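Local coordinates for protein glycosyl hydrolase family 88 (Pedobacter heparinus, PDB 3WIW) that acts as an unsaturated glucuronyl hydrolase specific for heparin, probably removing the unsaturated uronic acid from the end of heparin-derived oligosaccharides, at residues R151-S161 with F169-L179; R211-I220 with R232-A243. All coordinates share one frame; numbering follows the deposited sequence. Where two conformers were deposited one is given.

In the fold
Contacts 1 and 2 follow each other along the chain, their centres about 16 Å apart, and share one three-stranded antiparallel sheet in the order 170-172, 219-222, 229-233. Contact 1 joins the small hairpin 151-161 to the first strand, and contact 2 pairs the second with the third. Two probable hydrogen bonds connect them: Val-171 N to Ile-220 O, 2.8 Å, and Ile-173 N to His-218 O, 2.9 Å. His-218 NE2 also bonds Asp-174 OD1, the predicted proton donor in contact 1. A bound HEPES molecule, probably from the crystallisation liquor, lies about 3 Å from the His-235 side chain and about 4 Å from that of Ile-172, itself about 6 Å from that of Asp-116, the predicted nucleophile.

Contact 1: residues R151-S161 with F169-L179; sequences RFNKKVGAIRS and FPVIIDNLMNL
A small beta hairpin on the (alpha6/alpha6)-barrel, strands 152-153 and 158-159 with a G1 beta bulge at Gly-157 and Ala-158, receives the ring of Phe-169 just ahead of strand 170-172. A chi1 of -164° sets CG opposite the backbone N and swings the ring between Val-156 and Arg-160, each making a CH-pi contact with one face. Val-156 CG2 lies 4.0 Å from the centroid and only 3° off the ring normal, whereas Arg-160 CB sits over the opposite face, offset toward the rim. At the ring edge, Ala-158 O is 3.4 Å from Phe-169 CZ. Asn-153 CB comes in obliquely on CE2, its OD1 accepting from Val-156 N in an Asx motif. An alanine replacing Phe-169 would probably leave a gap between Val-156 and Arg-160. The extended Arg-160 chain runs on past Pro-170 CD, and its NE bonds Trp-162 O. Ser-161 then fixes the strand twice: its N donates to Pro-170 O at 2.9 Å, and its OG accepts from Ile-172 N at 2.9 Å with 165° at the hydrogen. This strand leads into Asp-174, the predicted proton donor. Beyond it, Ile-159 CD1 meets Leu-179 CD2 at 3.8 Å.

Contact 2: residues R211-I220 with R232-A243; sequences RKDYSSYHVI and RETHQGLTNESA
A chi1 of -165° puts CG of His-218 opposite the backbone N and carries the imidazole to the loop 234-237, where ND1 accepts from Gln-236 N at 2.9 Å, close to the ring plane. Arg-211, whose chi1 of -55° sets CG opposite the carbonyl carbon, extends its chain to the turn 239-242: NH1 donates to Asn-240 O and to Ser-242 O, each at 2.9 Å, while NH2 donates to Ser-215 OG. With NE2 bonded to Asp-174, the predicted proton donor, the imidazole is held through both nitrogens. The loop starts at Thr-234, predicted to bind substrate, whose OG1 accepts from Gly-237 N in an ST motif. His-235 presents its ring edge toward the His-218 face in an offset edge-to-face pair, with planes at 64°, and its NE2 bonds the sulfonate of a bound HEPES molecule. Beside these groups, Val-219 and Glu-233 form a hydrogen-bonded antiparallel pair in the beta hairpin of strands 219-222 and 229-233, with Val-219 N to Glu-233 O at 2.8 Å and Glu-233 N to Val-219 O at 2.9 Å; the neighbouring pair, Ile-220 and Arg-232, is non-hydrogen-bonded. Arg-232 CB makes a CH-pi contact over one face of the Tyr-217 ring, 3.7 Å from its centroid, and Arg-211 NE lies over the opposite face. Asn-240 O also takes a bond from a water that accepts from His-218 N at 3.0 Å.

Contact 1: residues R151-S161 with F169-L179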
loop_
_atom_site.group_PDB
_atom_site.type_symbol
_atom_site.label_atom_id
_atom_site.label_comp_id
_atom_site.label_asym_id
_atom_site.label_seq_id
_atom_site.Cartn_x
_atom_site.Cartn_y
_atom_site.Cartn_z
ATOM N N ARG A 151 -4.777 6.353 18.711
ATOM C CA ARG A 151 -5.951 5.638 18.215
ATOM C C ARG A 151 -5.980 4.161 18.640
ATOM O O ARG A 151 -6.995 3.482 18.450
ATOM C CB ARG A 151 -6.038 5.794 16.695
ATOM C CG ARG A 151 -6.180 7.246 16.262
ATOM C CD ARG A 151 -6.505 7.393 14.768
ATOM N NE ARG A 151 -7.778 6.719 14.429
ATOM C CZ ARG A 151 -8.997 7.226 14.659
ATOM N NH1 ARG A 151 -9.135 8.453 15.163
ATOM N NH2 ARG A 151 -10.078 6.494 14.376
ATOM N N PHE A 152 -4.868 3.647 19.165
ATOM C CA PHE A 152 -4.844 2.276 19.658
ATOM C C PHE A 152 -5.632 2.195 20.960
ATOM O O PHE A 152 -5.445 3.007 21.880
ATOM C CB PHE A 152 -3.402 1.825 19.893
ATOM C CG PHE A 152 -3.266 0.439 20.446
ATOM C CD1 PHE A 152 -3.334 -0.670 19.622
ATOM C CD2 PHE A 152 -3.045 0.247 21.796
ATOM C CE1 PHE A 152 -3.193 -1.950 20.147
ATOM C CE2 PHE A 152 -2.880 -1.020 22.331
ATOM C CZ PHE A 152 -2.959 -2.126 21.507
ATOM N N ASN A 153 -6.501 1.198 21.045
ATOM C CA ASN A 153 -7.295 0.976 22.237
ATOM C C ASN A 153 -6.814 -0.310 22.890
ATOM O O ASN A 153 -6.867 -1.392 22.276
ATOM C CB ASN A 153 -8.761 0.878 21.831
ATOM C CG ASN A 153 -9.671 0.569 22.989
ATOM O OD1 ASN A 153 -9.518 -0.450 23.671
ATOM N ND2 ASN A 153 -10.626 1.458 23.237
ATOM N N LYS A 154 -6.312 -0.165 24.114
ATOM C CA LYS A 154 -5.684 -1.241 24.850
ATOM C C LYS A 154 -6.665 -2.391 25.129
ATOM O O LYS A 154 -6.279 -3.556 25.134
ATOM C CB LYS A 154 -5.101 -0.637 26.151
ATOM C CG LYS A 154 -4.230 -1.514 27.053
ATOM C CD LYS A 154 -3.577 -0.642 28.127
ATOM C CE LYS A 154 -2.522 -1.401 28.923
ATOM N NZ LYS A 154 -1.855 -0.569 29.958
ATOM N N LYS A 155 -7.932 -2.072 25.366
ATOM C CA LYS A 155 -8.925 -3.109 25.651
ATOM C C LYS A 155 -9.279 -3.942 24.413
ATOM O O LYS A 155 -9.490 -5.151 24.499
ATOM C CB LYS A 155 -10.183 -2.496 26.279
ATOM C CG LYS A 155 -9.925 -1.839 27.647
ATOM C CD LYS A 155 -11.199 -1.254 28.236
ATOM C CE LYS A 155 -10.907 -0.265 29.354
ATOM N NZ LYS A 155 -10.257 -0.937 30.509
ATOM N N VAL A 156 -9.344 -3.292 23.259
ATOM C CA VAL A 156 -9.592 -3.991 22.006
ATOM C C VAL A 156 -8.338 -4.716 21.505
ATOM O O VAL A 156 -8.426 -5.786 20.880
ATOM C CB VAL A 156 -10.113 -3.019 20.913
ATOM C CG1 VAL A 156 -10.298 -3.727 19.556
ATOM C CG2 VAL A 156 -11.413 -2.396 21.368
ATOM N N GLY A 157 -7.173 -4.124 21.744
ATOM C CA GLY A 157 -5.942 -4.622 21.157
ATOM C C GLY A 157 -5.767 -4.205 19.696
ATOM O O GLY A 157 -5.126 -4.921 18.925
ATOM N N ALA A 158 -6.319 -3.053 19.300
ATOM C CA ALA A 158 -6.197 -2.596 17.903
ATOM C C ALA A 158 -6.356 -1.085 17.813
ATOM O O ALA A 158 -6.929 -0.448 18.703
ATOM C CB ALA A 158 -7.234 -3.281 17.002
ATOM N N ILE A 159 -5.815 -0.521 16.736
ATOM C CA ILE A 159 -6.057 0.847 16.322
ATOM C C ILE A 159 -7.445 0.951 15.705
ATOM O O ILE A 159 -7.832 0.127 14.865
ATOM C CB ILE A 159 -5.013 1.268 15.274
ATOM C CG1 ILE A 159 -3.612 1.306 15.917
ATOM C CG2 ILE A 159 -5.399 2.615 14.632
ATOM C CD1 ILE A 159 -2.501 1.496 14.925
ATOM N N ARG A 160 -8.220 1.938 16.160
ATOM C CA ARG A 160 -9.495 2.269 15.538
ATOM C C ARG A 160 -9.237 2.887 14.166
ATOM O O ARG A 160 -8.560 3.912 14.062
ATOM C CB ARG A 160 -10.253 3.267 16.408
ATOM C CG ARG A 160 -11.670 3.465 15.913
ATOM C CD ARG A 160 -12.416 4.406 16.789
ATOM N NE ARG A 160 -13.737 4.673 16.247
ATOM C CZ ARG A 160 -14.730 5.218 16.937
ATOM N NH1 ARG A 160 -14.562 5.530 18.219
ATOM N NH2 ARG A 160 -15.892 5.445 16.333
ATOM N N SER A 161 -9.777 2.306 13.099
ATOM C CA SER A 161 -9.458 2.819 11.764
ATOM C C SER A 161 -10.097 4.177 11.498
ATOM O O SER A 161 -9.418 5.105 11.018
ATOM C CB SER A 161 -9.871 1.817 10.690
ATOM O OG SER A 161 -9.140 0.627 10.846
ATOM N N PHE A 169 -16.445 0.537 16.877
ATOM C CA PHE A 169 -14.992 0.485 16.795
ATOM C C PHE A 169 -14.597 -0.327 15.579
ATOM O O PHE A 169 -14.325 -1.515 15.684
ATOM C CB PHE A 169 -14.417 -0.115 18.092
ATOM C CG PHE A 169 -12.937 0.120 18.283
ATOM C CD1 PHE A 169 -11.996 -0.654 17.610
ATOM C CD2 PHE A 169 -12.484 1.114 19.152
ATOM C CE1 PHE A 169 -10.634 -0.443 17.784
ATOM C CE2 PHE A 169 -11.113 1.338 19.328
ATOM C CZ PHE A 169 -10.186 0.552 18.654
ATOM N N PRO A 170 -14.587 0.320 14.414
ATOM C CA PRO A 170 -14.283 -0.389 13.176
ATOM C C PRO A 170 -12.788 -0.489 12.937
ATOM O O PRO A 170 -12.057 0.508 13.107
ATOM C CB PRO A 170 -14.930 0.489 12.109
ATOM C CG PRO A 170 -14.817 1.906 12.690
ATOM C CD PRO A 170 -14.924 1.735 14.183
ATOM N N VAL A 171 -12.339 -1.672 12.527
ATOM C CA VAL A 171 -10.937 -1.890 12.143
ATOM C C VAL A 171 -10.934 -2.521 10.757
ATOM O O VAL A 171 -11.577 -3.556 10.529
ATOM C CB VAL A 171 -10.229 -2.833 13.147
ATOM C CG1 VAL A 171 -8.764 -3.065 12.728
ATOM C CG2 VAL A 171 -10.283 -2.239 14.546
ATOM N N ILE A 172 -10.257 -1.888 9.812
ATOM C CA ILE A 172 -10.212 -2.417 8.454
ATOM C C ILE A 172 -8.887 -3.123 8.181
ATOM O O ILE A 172 -7.881 -2.826 8.826
ATOM C CB ILE A 172 -10.509 -1.322 7.391
ATOM C CG1 ILE A 172 -9.391 -0.263 7.257
ATOM C CG2 ILE A 172 -11.841 -0.660 7.713
ATOM C CD1 ILE A 172 -9.755 0.864 6.260
ATOM N N ILE A 173 -8.889 -4.056 7.236
ATOM C CA ILE A 173 -7.691 -4.811 6.913
ATOM C C ILE A 173 -6.551 -3.860 6.473
ATOM O O ILE A 173 -5.359 -4.124 6.752
ATOM C CB ILE A 173 -8.008 -5.907 5.851
ATOM C CG1 ILE A 173 -6.872 -6.919 5.756
ATOM C CG2 ILE A 173 -8.277 -5.294 4.456
ATOM C CD1 ILE A 173 -6.765 -7.871 6.964
ATOM N N ASP A 174 -6.911 -2.764 5.790
ATOM C CA ASP A 174 -5.925 -1.787 5.297
ATOM C C ASP A 174 -5.068 -1.225 6.449
ATOM O O ASP A 174 -3.943 -0.766 6.227
ATOM C CB ASP A 174 -6.587 -0.598 4.583
ATOM C CG ASP A 174 -7.849 -0.949 3.778
ATOM O OD1 ASP A 174 -8.718 -1.731 4.232
ATOM O OD2 ASP A 174 -8.010 -0.330 2.708
ATOM N N ASN A 175 -5.611 -1.233 7.668
ATOM C CA ASN A 175 -4.936 -0.683 8.850
ATOM C C ASN A 175 -3.612 -1.431 9.106
ATOM O O ASN A 175 -2.702 -0.855 9.715
ATOM C CB ASN A 175 -5.899 -0.750 10.050
ATOM C CG ASN A 175 -5.614 0.258 11.185
ATOM O OD1 ASN A 175 -6.579 0.778 11.782
ATOM N ND2 ASN A 175 -4.340 0.514 11.508
ATOM N N LEU A 176 -3.479 -2.682 8.645
ATOM C CA LEU A 176 -2.176 -3.364 8.761
ATOM C C LEU A 176 -1.047 -2.534 8.148
ATOM O O LEU A 176 0.088 -2.547 8.640
ATOM C CB LEU A 176 -2.193 -4.762 8.133
ATOM C CG LEU A 176 -3.043 -5.793 8.881
ATOM C CD1 LEU A 176 -3.312 -6.960 7.934
ATOM C CD2 LEU A 176 -2.350 -6.267 10.162
ATOM N N MET A 177 -1.329 -1.855 7.037
ATOM C CA MET A 177 -0.276 -1.126 6.324
ATOM C C MET A 177 0.233 0.026 7.162
ATOM O O MET A 177 1.418 0.363 7.099
ATOM C CB MET A 177 -0.812 -0.617 4.988
ATOM C CG MET A 177 -1.287 -1.739 4.065
ATOM S SD MET A 177 0.041 -2.818 3.504
ATOM C CE MET A 177 0.952 -1.648 2.480
ATOM N N ASN A 178 -0.673 0.641 7.925
ATOM C CA ASN A 178 -0.345 1.777 8.775
ATOM C C ASN A 178 0.498 1.405 9.994
ATOM O O ASN A 178 1.022 2.272 10.663
ATOM C CB ASN A 178 -1.639 2.494 9.138
ATOM C CG ASN A 178 -2.213 3.232 7.962
ATOM O OD1 ASN A 178 -1.539 4.069 7.368
ATOM N ND2 ASN A 178 -3.458 2.919 7.593
ATOM N N LEU A 179 0.633 0.113 10.287
ATOM C CA LEU A 179 1.499 -0.339 11.377
ATOM C C LEU A 179 2.979 -0.077 11.118
ATOM O O LEU A 179 3.738 0.109 12.070
ATOM C CB LEU A 179 1.282 -1.820 11.671
ATOM C CG LEU A 179 -0.154 -2.223 11.988
ATOM C CD1 LEU A 179 -0.176 -3.700 12.342
ATOM C CD2 LEU A 179 -0.777 -1.345 13.073
#

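Contact 2: residues R211-I220 with R232-A243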
loop_
_atom_site.group_PDB
_atom_site.type_symbol
_atom_site.label_atom_id
_atom_site.label_comp_id
_atom_site.label_asym_id
_atom_site.label_seq_id
_atom_site.Cartn_x
_atom_site.Cartn_y
_atom_site.Cartn_z
ATOM N N ARG A 211 -10.665 -15.664 7.767
ATOM C CA ARG A 211 -11.519 -16.845 7.703
ATOM C C ARG A 211 -10.651 -18.097 7.723
ATOM O O ARG A 211 -9.429 -18.012 7.616
ATOM C CB ARG A 211 -12.361 -16.810 6.425
ATOM C CG ARG A 211 -13.169 -15.536 6.302
ATOM C CD ARG A 211 -14.182 -15.605 5.152
ATOM N NE ARG A 211 -14.820 -14.303 4.906
ATOM C CZ ARG A 211 -14.326 -13.354 4.106
ATOM N NH1 ARG A 211 -14.970 -12.214 3.968
ATOM N NH2 ARG A 211 -13.210 -13.558 3.430
ATOM N N LYS A 212 -11.263 -19.277 7.846
ATOM C CA LYS A 212 -10.481 -20.510 7.930
ATOM C C LYS A 212 -9.631 -20.773 6.684
ATOM O O LYS A 212 -8.572 -21.401 6.771
ATOM C CB LYS A 212 -11.376 -21.716 8.249
ATOM C CG LYS A 212 -11.990 -21.664 9.642
ATOM C CD LYS A 212 -12.464 -23.029 10.133
ATOM C CE LYS A 212 -13.594 -23.593 9.299
ATOM N NZ LYS A 212 -14.709 -22.614 9.135
ATOM N N ASP A 213 -10.069 -20.278 5.530
ATOM C CA ASP A 213 -9.284 -20.471 4.309
ATOM C C ASP A 213 -8.181 -19.424 4.095
ATOM O O ASP A 213 -7.522 -19.422 3.043
ATOM C CB ASP A 213 -10.192 -20.556 3.076
ATOM C CG ASP A 213 -10.923 -19.250 2.765
ATOM O OD1 ASP A 213 -10.797 -18.269 3.534
ATOM O OD2 ASP A 213 -11.636 -19.212 1.723
ATOM N N TYR A 214 -7.978 -18.569 5.098
ATOM C CA TYR A 214 -6.993 -17.473 5.072
ATOM C C TYR A 214 -7.377 -16.300 4.183
ATOM O O TYR A 214 -6.592 -15.362 4.027
ATOM C CB TYR A 214 -5.570 -17.947 4.758
ATOM C CG TYR A 214 -5.028 -18.916 5.771
ATOM C CD1 TYR A 214 -4.510 -18.469 6.981
ATOM C CD2 TYR A 214 -5.028 -20.284 5.511
ATOM C CE1 TYR A 214 -4.003 -19.373 7.925
ATOM C CE2 TYR A 214 -4.545 -21.189 6.437
ATOM C CZ TYR A 214 -4.022 -20.737 7.644
ATOM O OH TYR A 214 -3.524 -21.662 8.545
ATOM N N SER A 215 -8.585 -16.308 3.624
ATOM C CA SER A 215 -9.146 -15.064 3.092
ATOM C C SER A 215 -9.429 -14.096 4.240
ATOM O O SER A 215 -9.619 -14.505 5.391
ATOM C CB SER A 215 -10.428 -15.326 2.298
ATOM O OG SER A 215 -11.482 -15.818 3.109
ATOM N N SER A 216 -9.468 -12.814 3.919
ATOM C CA SER A 216 -9.761 -11.827 4.940
ATOM C C SER A 216 -11.103 -11.126 4.703
ATOM O O SER A 216 -11.506 -10.905 3.546
ATOM C CB SER A 216 -8.632 -10.778 5.052
ATOM O OG SER A 216 -8.328 -10.198 3.784
ATOM N N TYR A 217 -11.754 -10.745 5.812
ATOM C CA TYR A 217 -12.825 -9.751 5.822
ATOM C C TYR A 217 -12.253 -8.365 5.555
ATOM O O TYR A 217 -11.039 -8.124 5.705
ATOM C CB TYR A 217 -13.473 -9.691 7.219
ATOM C CG TYR A 217 -14.249 -10.934 7.590
ATOM C CD1 TYR A 217 -15.546 -11.126 7.117
ATOM C CD2 TYR A 217 -13.693 -11.922 8.401
ATOM C CE1 TYR A 217 -16.259 -12.248 7.433
ATOM C CE2 TYR A 217 -14.398 -13.054 8.732
ATOM C CZ TYR A 217 -15.684 -13.214 8.245
ATOM O OH TYR A 217 -16.413 -14.320 8.550
ATOM N N HIS A 218 -13.123 -7.417 5.231
ATOM C CA HIS A 218 -12.665 -6.038 5.147
ATOM C C HIS A 218 -12.701 -5.380 6.533
ATOM O O HIS A 218 -11.675 -4.878 7.006
ATOM C CB HIS A 218 -13.471 -5.242 4.110
ATOM C CG HIS A 218 -12.820 -3.950 3.730
ATOM N ND1 HIS A 218 -13.280 -3.141 2.714
ATOM C CD2 HIS A 218 -11.735 -3.323 4.253
ATOM C CE1 HIS A 218 -12.505 -2.078 2.618
ATOM N NE2 HIS A 218 -11.563 -2.165 3.544
ATOM N N VAL A 219 -13.873 -5.375 7.179
ATOM C CA VAL A 219 -14.090 -4.676 8.439
ATOM C C VAL A 219 -14.447 -5.646 9.542
ATOM O O VAL A 219 -15.352 -6.471 9.399
ATOM C CB VAL A 219 -15.263 -3.680 8.313
ATOM C CG1 VAL A 219 -15.430 -2.831 9.579
ATOM C CG2 VAL A 219 -15.029 -2.782 7.155
ATOM N N ILE A 220 -13.736 -5.542 10.651
ATOM C CA ILE A 220 -14.186 -6.135 11.907
ATOM C C ILE A 220 -14.568 -4.991 12.839
ATOM O O ILE A 220 -13.798 -4.040 13.027
ATOM C CB ILE A 220 -13.073 -6.993 12.552
ATOM C CG1 ILE A 220 -12.619 -8.102 11.578
ATOM C CG2 ILE A 220 -13.537 -7.592 13.886
ATOM C CD1 ILE A 220 -13.683 -9.135 11.256
ATOM N N ARG A 232 -18.599 -8.741 11.379
ATOM C CA ARG A 232 -17.570 -9.074 10.385
ATOM C C ARG A 232 -18.209 -8.784 9.036
ATOM O O ARG A 232 -19.161 -9.437 8.629
ATOM C CB ARG A 232 -17.141 -10.546 10.467
ATOM C CG ARG A 232 -16.744 -11.039 11.846
ATOM C CD ARG A 232 -16.565 -12.554 11.884
ATOM N NE ARG A 232 -16.134 -12.990 13.205
ATOM C CZ ARG A 232 -16.953 -13.183 14.224
ATOM N NH1 ARG A 232 -16.463 -13.566 15.395
ATOM N NH2 ARG A 232 -18.255 -12.980 14.070
ATOM N N GLU A 233 -17.694 -7.797 8.322
ATOM C CA GLU A 233 -18.395 -7.321 7.136
ATOM C C GLU A 233 -17.486 -6.679 6.109
ATOM O O GLU A 233 -16.330 -6.368 6.385
ATOM C CB GLU A 233 -19.482 -6.342 7.557
ATOM C CG GLU A 233 -18.931 -5.057 8.150
ATOM C CD GLU A 233 -20.011 -4.155 8.719
ATOM O OE1 GLU A 233 -19.848 -2.912 8.636
ATOM O OE2 GLU A 233 -21.006 -4.689 9.261
ATOM N N THR A 234 -17.995 -6.518 4.894
ATOM C CA THR A 234 -17.219 -5.851 3.863
ATOM C C THR A 234 -17.424 -4.336 3.920
ATOM O O THR A 234 -18.356 -3.825 4.544
ATOM C CB THR A 234 -17.529 -6.386 2.457
ATOM O OG1 THR A 234 -16.475 -5.952 1.591
ATOM C CG2 THR A 234 -18.882 -5.871 1.931
ATOM N N HIS A 235 -16.553 -3.619 3.236
ATOM C CA HIS A 235 -16.803 -2.230 2.922
ATOM C C HIS A 235 -16.606 -2.019 1.423
ATOM O O HIS A 235 -17.500 -1.515 0.755
ATOM C CB HIS A 235 -15.931 -1.297 3.768
ATOM C CG HIS A 235 -16.236 0.146 3.562
ATOM N ND1 HIS A 235 -17.418 0.722 3.979
ATOM C CD2 HIS A 235 -15.507 1.137 2.997
ATOM C CE1 HIS A 235 -17.406 2.006 3.670
ATOM N NE2 HIS A 235 -16.262 2.280 3.067
ATOM N N GLN A 236 -15.476 -2.449 0.882
ATOM C CA GLN A 236 -15.205 -2.242 -0.547
ATOM C C GLN A 236 -15.178 -3.513 -1.403
ATOM O O GLN A 236 -14.895 -3.448 -2.616
ATOM C CB GLN A 236 -13.954 -1.372 -0.740
ATOM C CG GLN A 236 -14.274 0.077 -0.331
ATOM C CD GLN A 236 -13.102 0.998 -0.246
ATOM O OE1 GLN A 236 -12.017 0.588 0.098
ATOM N NE2 GLN A 236 -13.331 2.276 -0.522
ATOM N N GLY A 237 -15.521 -4.653 -0.805
ATOM C CA GLY A 237 -15.638 -5.889 -1.560
ATOM C C GLY A 237 -17.046 -6.204 -2.020
ATOM O O GLY A 237 -17.988 -5.445 -1.797
ATOM N N LEU A 238 -17.185 -7.349 -2.669
ATOM C CA LEU A 238 -18.461 -7.786 -3.187
ATOM C C LEU A 238 -19.524 -8.066 -2.119
ATOM O O LEU A 238 -20.679 -7.635 -2.264
ATOM C CB LEU A 238 -18.232 -9.043 -4.021
ATOM C CG LEU A 238 -19.424 -9.560 -4.817
ATOM C CD1 LEU A 238 -19.670 -8.668 -6.040
ATOM C CD2 LEU A 238 -19.183 -11.008 -5.264
ATOM N N THR A 239 -19.158 -8.803 -1.068
ATOM C CA THR A 239 -20.099 -9.161 0.004
ATOM C C THR A 239 -19.340 -9.300 1.316
ATOM O O THR A 239 -18.109 -9.372 1.330
ATOM C CB THR A 239 -20.790 -10.528 -0.221
ATOM O OG1 THR A 239 -19.841 -11.575 0.013
ATOM C CG2 THR A 239 -21.396 -10.687 -1.629
ATOM N N ASN A 240 -20.074 -9.423 2.413
ATOM C CA ASN A 240 -19.432 -9.682 3.701
ATOM C C ASN A 240 -18.521 -10.908 3.703
ATOM O O ASN A 240 -17.524 -10.956 4.451
ATOM C CB ASN A 240 -20.470 -9.820 4.823
ATOM C CG ASN A 240 -21.185 -8.519 5.124
ATOM O OD1 ASN A 240 -20.689 -7.432 4.814
ATOM N ND2 ASN A 240 -22.358 -8.622 5.724
ATOM N N GLU A 241 -18.876 -11.895 2.884
ATOM C CA GLU A 241 -18.168 -13.176 2.818
ATOM C C GLU A 241 -17.018 -13.196 1.829
ATOM O O GLU A 241 -16.289 -14.180 1.755
ATOM C CB GLU A 241 -19.134 -14.291 2.402
ATOM C CG GLU A 241 -20.233 -14.622 3.411
ATOM C CD GLU A 241 -21.341 -13.580 3.473
ATOM O OE1 GLU A 241 -21.773 -13.072 2.404
ATOM O OE2 GLU A 241 -21.764 -13.259 4.610
ATOM N N SER A 242 -16.869 -12.126 1.055
ATOM C CA SER A 242 -15.987 -12.164 -0.106
ATOM C C SER A 242 -14.523 -11.818 0.190
ATOM O O SER A 242 -14.156 -11.381 1.305
ATOM C CB SER A 242 -16.514 -11.248 -1.218
ATOM O OG SER A 242 -16.179 -9.879 -0.974
ATOM N N ALA A 243 -13.703 -11.981 -0.844
ATOM C CA ALA A 243 -12.266 -11.733 -0.785
ATOM C C ALA A 243 -11.935 -10.543 -1.690
ATOM O O ALA A 243 -11.521 -10.696 -2.843
ATOM C CB ALA A 243 -11.469 -12.991 -1.159
HETATM O O HOH W 1 -15.517 -8.816 3.979
HETATM O O HOH W 2 -10.704 0.377 2.502
#